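Local coordinates for protein VP2 (Primate bocaparvovirus 1, PDB 7L0Y) that self-assembles, in 60 copies, into the T=1 icosahedral capsid of human bocavirus 1, a shell about 26 nm across, at residues N35-I40 with D156-T161; V105-L110 with G450-E455. All coordinates share one frame; numbering follows the deposited sequence.

Interaction 1 (N35-I40 with D156-T161); sequences NTRQFI and DLPYKT
Arg37 and Pro158 approach to 5.8 Å between CA atoms and Gln38 and Thr161 to 5.3 Å, as a type I turn from Leu157 to Lys160 brings an irregular loop up to the edge of strand 30-42. No clear hydrogen bond joins the two segments; the main-chain link is a CA-H...O contact, Thr161 CA to Gln38 O at 3.4 Å. Regular pairing begins one residue on, where Trp162 bonds to the backbones of Gln38 and Ile40.

Arg37 and Thr161 carry the side-chain contact, one at each end. The Arg37 chain bends at chi2 (-66°), which lays one guanidinium face over the turn, with Pro158 CA 3.5 Å from CZ. NH1 bonds back to Thr36 O at 3.0 Å; the oxygen lies in the guanidinium plane, while NH1 stands well above the plane of the carbonyl. NH2 bonds to Pro155 O, and main-chain oxygens thus grip the cation from two sides of the contact. At the other end Thr161 CG2 meets Ile40 CG2 at 3.8 Å. Thr161 OG1 bonds to Lys431 of a second subunit, and Trp468 of a third subunit packs on Pro158.

With strand 446-462 bonded along its other edge, strand 30-42 corresponds, by its order in the sheet, to strand B of the parvovirus jelly-roll, here joined by the loop leading into strand 161-169.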
loop_
_atom_site.group_PDB
_atom_site.type_symbol
_atom_site.label_atom_id
_atom_site.label_comp_id
_atom_site.label_asym_id
_atom_site.label_seq_id
_atom_site.Cartn_x
_atom_site.Cartn_y
_atom_site.Cartn_z
ATOM N N ASN A 35 -58.210 72.308 14.501
ATOM C CA ASN A 35 -59.418 73.088 14.307
ATOM C C ASN A 35 -60.128 72.628 13.052
ATOM O O ASN A 35 -59.501 72.459 12.012
ATOM C CB ASN A 35 -59.109 74.575 14.187
ATOM C CG ASN A 35 -58.801 75.214 15.502
ATOM O OD1 ASN A 35 -59.703 75.552 16.254
ATOM N ND2 ASN A 35 -57.523 75.378 15.800
ATOM N N THR A 36 -61.431 72.438 13.148
ATOM C CA THR A 36 -62.253 72.158 11.988
ATOM C C THR A 36 -63.337 73.213 11.931
ATOM O O THR A 36 -63.891 73.590 12.962
ATOM C CB THR A 36 -62.894 70.773 12.046
ATOM O OG1 THR A 36 -61.916 69.810 12.419
ATOM C CG2 THR A 36 -63.382 70.384 10.686
ATOM N N ARG A 37 -63.611 73.711 10.736
ATOM C CA ARG A 37 -64.768 74.551 10.507
ATOM C C ARG A 37 -65.592 73.978 9.374
ATOM O O ARG A 37 -65.101 73.230 8.533
ATOM C CB ARG A 37 -64.408 75.995 10.159
ATOM C CG ARG A 37 -63.634 76.729 11.195
ATOM C CD ARG A 37 -64.427 76.949 12.449
ATOM N NE ARG A 37 -63.670 77.732 13.409
ATOM C CZ ARG A 37 -62.836 77.217 14.299
ATOM N NH1 ARG A 37 -62.641 75.912 14.353
ATOM N NH2 ARG A 37 -62.190 78.012 15.132
ATOM N N GLN A 38 -66.857 74.348 9.373
ATOM C CA GLN A 38 -67.756 74.139 8.256
ATOM C C GLN A 38 -67.769 75.436 7.466
ATOM O O GLN A 38 -68.106 76.488 8.012
ATOM C CB GLN A 38 -69.140 73.768 8.779
ATOM C CG GLN A 38 -70.225 73.444 7.782
ATOM C CD GLN A 38 -69.946 72.221 6.950
ATOM O OE1 GLN A 38 -69.865 72.298 5.735
ATOM N NE2 GLN A 38 -69.739 71.095 7.607
ATOM N N PHE A 39 -67.379 75.374 6.201
ATOM C CA PHE A 39 -67.319 76.563 5.371
ATOM C C PHE A 39 -68.395 76.487 4.301
ATOM O O PHE A 39 -68.870 75.408 3.951
ATOM C CB PHE A 39 -65.948 76.744 4.698
ATOM C CG PHE A 39 -65.618 75.687 3.691
ATOM C CD1 PHE A 39 -66.049 75.801 2.386
ATOM C CD2 PHE A 39 -64.865 74.597 4.036
ATOM C CE1 PHE A 39 -65.763 74.842 1.476
ATOM C CE2 PHE A 39 -64.561 73.645 3.115
ATOM C CZ PHE A 39 -65.011 73.764 1.841
ATOM N N ILE A 40 -68.789 77.647 3.801
ATOM C CA ILE A 40 -69.716 77.753 2.687
ATOM C C ILE A 40 -69.109 78.690 1.658
ATOM O O ILE A 40 -68.627 79.772 2.003
ATOM C CB ILE A 40 -71.101 78.250 3.137
ATOM C CG1 ILE A 40 -72.063 78.255 1.956
ATOM C CG2 ILE A 40 -71.020 79.621 3.785
ATOM C CD1 ILE A 40 -73.470 78.520 2.336
ATOM N N ASP A 156 -63.940 82.303 15.106
ATOM C CA ASP A 156 -63.318 82.003 16.386
ATOM C C ASP A 156 -63.961 80.777 17.023
ATOM O O ASP A 156 -63.274 79.833 17.422
ATOM C CB ASP A 156 -63.437 83.232 17.281
ATOM C CG ASP A 156 -62.661 83.109 18.557
ATOM O OD1 ASP A 156 -61.923 82.123 18.719
ATOM O OD2 ASP A 156 -62.798 84.005 19.412
ATOM N N LEU A 157 -65.285 80.772 17.111
ATOM C CA LEU A 157 -65.991 79.616 17.636
ATOM C C LEU A 157 -66.009 78.491 16.607
ATOM O O LEU A 157 -66.272 78.731 15.428
ATOM C CB LEU A 157 -67.416 79.985 18.018
ATOM C CG LEU A 157 -67.519 80.945 19.196
ATOM C CD1 LEU A 157 -68.942 81.384 19.363
ATOM C CD2 LEU A 157 -67.022 80.259 20.442
ATOM N N PRO A 158 -65.750 77.255 17.029
ATOM C CA PRO A 158 -65.650 76.160 16.059
ATOM C C PRO A 158 -66.959 75.825 15.381
ATOM O O PRO A 158 -66.954 75.234 14.297
ATOM C CB PRO A 158 -65.147 74.998 16.919
ATOM C CG PRO A 158 -64.485 75.642 18.060
ATOM C CD PRO A 158 -65.321 76.832 18.365
ATOM N N TYR A 159 -68.085 76.190 15.984
ATOM C CA TYR A 159 -69.373 75.793 15.445
ATOM C C TYR A 159 -69.998 76.868 14.577
ATOM O O TYR A 159 -71.109 76.675 14.082
ATOM C CB TYR A 159 -70.309 75.411 16.584
ATOM C CG TYR A 159 -70.589 76.520 17.555
ATOM C CD1 TYR A 159 -71.664 77.371 17.372
ATOM C CD2 TYR A 159 -69.780 76.716 18.660
ATOM C CE1 TYR A 159 -71.924 78.372 18.249
ATOM C CE2 TYR A 159 -70.037 77.723 19.550
ATOM C CZ TYR A 159 -71.110 78.546 19.341
ATOM O OH TYR A 159 -71.371 79.552 20.232
ATOM N N LYS A 160 -69.324 77.992 14.385
ATOM C CA LYS A 160 -69.810 78.987 13.446
ATOM C C LYS A 160 -69.422 78.612 12.026
ATOM O O LYS A 160 -68.370 78.016 11.782
ATOM C CB LYS A 160 -69.260 80.366 13.788
ATOM C CG LYS A 160 -69.674 80.882 15.140
ATOM C CD LYS A 160 -71.164 81.107 15.218
ATOM C CE LYS A 160 -71.537 81.742 16.539
ATOM N NZ LYS A 160 -72.991 82.021 16.620
ATOM N N THR A 161 -70.266 78.988 11.076
ATOM C CA THR A 161 -70.003 78.711 9.673
ATOM C C THR A 161 -69.109 79.802 9.110
ATOM O O THR A 161 -69.294 80.976 9.392
ATOM C CB THR A 161 -71.310 78.602 8.868
ATOM O OG1 THR A 161 -72.100 77.541 9.412
ATOM C CG2 THR A 161 -71.038 78.312 7.399
#

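Interaction 2 (V105-L110 with G450-E455); sequences VKIYNL and GQVSCE
Lys106 to Tyr108 and Gln451 to Ser453 pair as central antiparallel strands, in the positions of D and I, of the BIDG sheet of the parvovirus jelly-roll. The axes of strands 105-108 and 450-455 run 4.7 Å apart at 168°. Lys106-Ser453 and Tyr108-Gln451 are hydrogen-bonded pairs, each with both N-H...O bonds at 2.9 Å, for instance Tyr108 N to Gln451 O. Ile107-Val452, between them, and Val105-Cys454, beyond, are the non-hydrogen-bonded pairs, where CA-H...O contacts such as Val452 CA to Lys106 O (3.2 Å) fill in.

One face carries Val105, Ile107, Val452 and Cys454. Ile107 and Val452 lie side by side, CG1 against CG1, and Phe74 of strand 71-74 packs on both. Lys106, Tyr108, Gln451 and Ser453 occupy the other face. Tyr108 CG sits between its backbone N and carbonyl carbon (chi1 61°), which folds the ring back across the neighbouring strand and sets Gln451 CB over one ring face, a CH-pi contact 3.9 Å from CB to the centroid. The Gln451 chain runs on extended past the ring, its amide plane almost perpendicular to it at 89°. Asn109 ND2 reaches Gln451 OE1 at 3.1 Å, from above the amide carbonyl plane, and gives a second bond to Gly18 O. Beyond this pair the chain turns a corner at Asn109, and Leu110 CD1 lies 3.9 Å from Gly450 CA.

The two faces therefore differ in chemistry: an apolar one turned into the barrel interior, toward Phe74 of strand 71-74, and a more polar one whose buried amides and hydroxyls sit against the N-terminal segment, where Asn109 N bonds to Thr17 OG1 and Trp20 and Val21 pack on Gln451 and Ser453.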
loop_
_atom_site.group_PDB
_atom_site.type_symbol
_atom_site.label_atom_id
_atom_site.label_comp_id
_atom_site.label_asym_id
_atom_site.label_seq_id
_atom_site.Cartn_x
_atom_site.Cartn_y
_atom_site.Cartn_z
ATOM N N VAL A 105 -53.490 71.305 6.337
ATOM C CA VAL A 105 -54.857 71.714 6.047
ATOM C C VAL A 105 -55.518 70.637 5.207
ATOM O O VAL A 105 -54.969 70.217 4.186
ATOM C CB VAL A 105 -54.909 73.071 5.328
ATOM C CG1 VAL A 105 -56.326 73.388 4.935
ATOM C CG2 VAL A 105 -54.376 74.155 6.221
ATOM N N LYS A 106 -56.691 70.192 5.637
ATOM C CA LYS A 106 -57.521 69.281 4.867
ATOM C C LYS A 106 -58.819 69.977 4.499
ATOM O O LYS A 106 -59.408 70.672 5.325
ATOM C CB LYS A 106 -57.826 68.007 5.643
ATOM C CG LYS A 106 -56.631 67.149 5.926
ATOM C CD LYS A 106 -57.031 65.955 6.755
ATOM C CE LYS A 106 -55.860 65.042 7.034
ATOM N NZ LYS A 106 -56.268 63.903 7.894
ATOM N N ILE A 107 -59.254 69.790 3.260
ATOM C CA ILE A 107 -60.581 70.186 2.813
ATOM C C ILE A 107 -61.308 68.918 2.411
ATOM O O ILE A 107 -60.829 68.174 1.552
ATOM C CB ILE A 107 -60.515 71.184 1.646
ATOM C CG1 ILE A 107 -59.819 72.461 2.098
ATOM C CG2 ILE A 107 -61.896 71.510 1.155
ATOM C CD1 ILE A 107 -59.442 73.377 0.990
ATOM N N TYR A 108 -62.450 68.659 3.034
ATOM C CA TYR A 108 -63.078 67.355 2.895
ATOM C C TYR A 108 -64.563 67.478 3.192
ATOM O O TYR A 108 -65.058 68.544 3.554
ATOM C CB TYR A 108 -62.384 66.341 3.803
ATOM C CG TYR A 108 -62.444 66.690 5.256
ATOM C CD1 TYR A 108 -63.385 66.119 6.081
ATOM C CD2 TYR A 108 -61.585 67.632 5.792
ATOM C CE1 TYR A 108 -63.443 66.439 7.391
ATOM C CE2 TYR A 108 -61.646 67.972 7.096
ATOM C CZ TYR A 108 -62.574 67.372 7.898
ATOM O OH TYR A 108 -62.636 67.698 9.225
ATOM N N ASN A 109 -65.266 66.357 3.037
ATOM C CA ASN A 109 -66.718 66.279 3.198
ATOM C C ASN A 109 -67.427 67.370 2.414
ATOM O O ASN A 109 -68.289 68.078 2.929
ATOM C CB ASN A 109 -67.112 66.320 4.669
ATOM C CG ASN A 109 -66.767 65.050 5.381
ATOM O OD1 ASN A 109 -66.621 64.009 4.759
ATOM N ND2 ASN A 109 -66.630 65.123 6.690
ATOM N N LEU A 110 -67.068 67.493 1.145
ATOM C CA LEU A 110 -67.608 68.557 0.323
ATOM C C LEU A 110 -69.044 68.244 -0.057
ATOM O O LEU A 110 -69.402 67.089 -0.289
ATOM C CB LEU A 110 -66.769 68.744 -0.936
ATOM C CG LEU A 110 -65.433 69.473 -0.827
ATOM C CD1 LEU A 110 -65.612 70.676 0.055
ATOM C CD2 LEU A 110 -64.373 68.588 -0.251
ATOM N N GLY A 450 -68.389 72.535 2.988
ATOM C CA GLY A 450 -67.498 71.457 3.329
ATOM C C GLY A 450 -66.851 71.734 4.657
ATOM O O GLY A 450 -67.167 72.711 5.329
ATOM N N GLN A 451 -65.926 70.863 5.025
ATOM C CA GLN A 451 -65.168 71.013 6.254
ATOM C C GLN A 451 -63.716 71.290 5.907
ATOM O O GLN A 451 -63.142 70.620 5.050
ATOM C CB GLN A 451 -65.290 69.766 7.135
ATOM C CG GLN A 451 -66.715 69.480 7.562
ATOM C CD GLN A 451 -66.855 68.289 8.492
ATOM O OE1 GLN A 451 -65.958 67.463 8.617
ATOM N NE2 GLN A 451 -68.011 68.181 9.128
ATOM N N VAL A 452 -63.145 72.307 6.538
ATOM C CA VAL A 452 -61.704 72.521 6.563
ATOM C C VAL A 452 -61.204 72.202 7.954
ATOM O O VAL A 452 -61.783 72.649 8.944
ATOM C CB VAL A 452 -61.310 73.954 6.165
ATOM C CG1 VAL A 452 -61.374 74.089 4.711
ATOM C CG2 VAL A 452 -62.263 74.945 6.787
ATOM N N SER A 453 -60.136 71.430 8.023
ATOM C CA SER A 453 -59.425 71.199 9.262
ATOM C C SER A 453 -58.016 71.742 9.114
ATOM O O SER A 453 -57.324 71.426 8.146
ATOM C CB SER A 453 -59.404 69.717 9.623
ATOM O OG SER A 453 -58.672 68.969 8.681
ATOM N N CYS A 454 -57.612 72.581 10.056
ATOM C CA CYS A 454 -56.251 73.079 10.154
ATOM C C CYS A 454 -55.603 72.425 11.359
ATOM O O CYS A 454 -56.237 72.284 12.406
ATOM C CB CYS A 454 -56.235 74.602 10.289
ATOM S SG CYS A 454 -54.603 75.359 10.332
ATOM N N GLU A 455 -54.360 71.997 11.208
ATOM C CA GLU A 455 -53.615 71.422 12.313
ATOM C C GLU A 455 -52.202 71.976 12.301
ATOM O O GLU A 455 -51.463 71.769 11.338
ATOM C CB GLU A 455 -53.611 69.903 12.221
ATOM C CG GLU A 455 -52.925 69.211 13.360
ATOM C CD GLU A 455 -53.083 67.717 13.278
ATOM O OE1 GLU A 455 -53.768 67.253 12.346
ATOM O OE2 GLU A 455 -52.516 67.001 14.130
#

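From the N terminus the chain lays down 35-40, then 105-110, then 156-161, and much later 450-455. Interaction 1 closes a loop of 115 residues and interaction 2 one of 339; because their segments alternate, the two loops cross. Their centres are 10 Å apart, and the joint is direct: strands 30-42 and 446-462 are neighbours, with Arg37 N to Val452 O at 2.8 Å and Asn35 O to Cys454 N at 2.7 Å as probable hydrogen bonds. Side by side run strands 30-42, 446-462 and 95-118, with loop 156-161 against the outer edge of the first. Both contacts also touch a second subunit, so this part of the barrel adjoins an assembly interface.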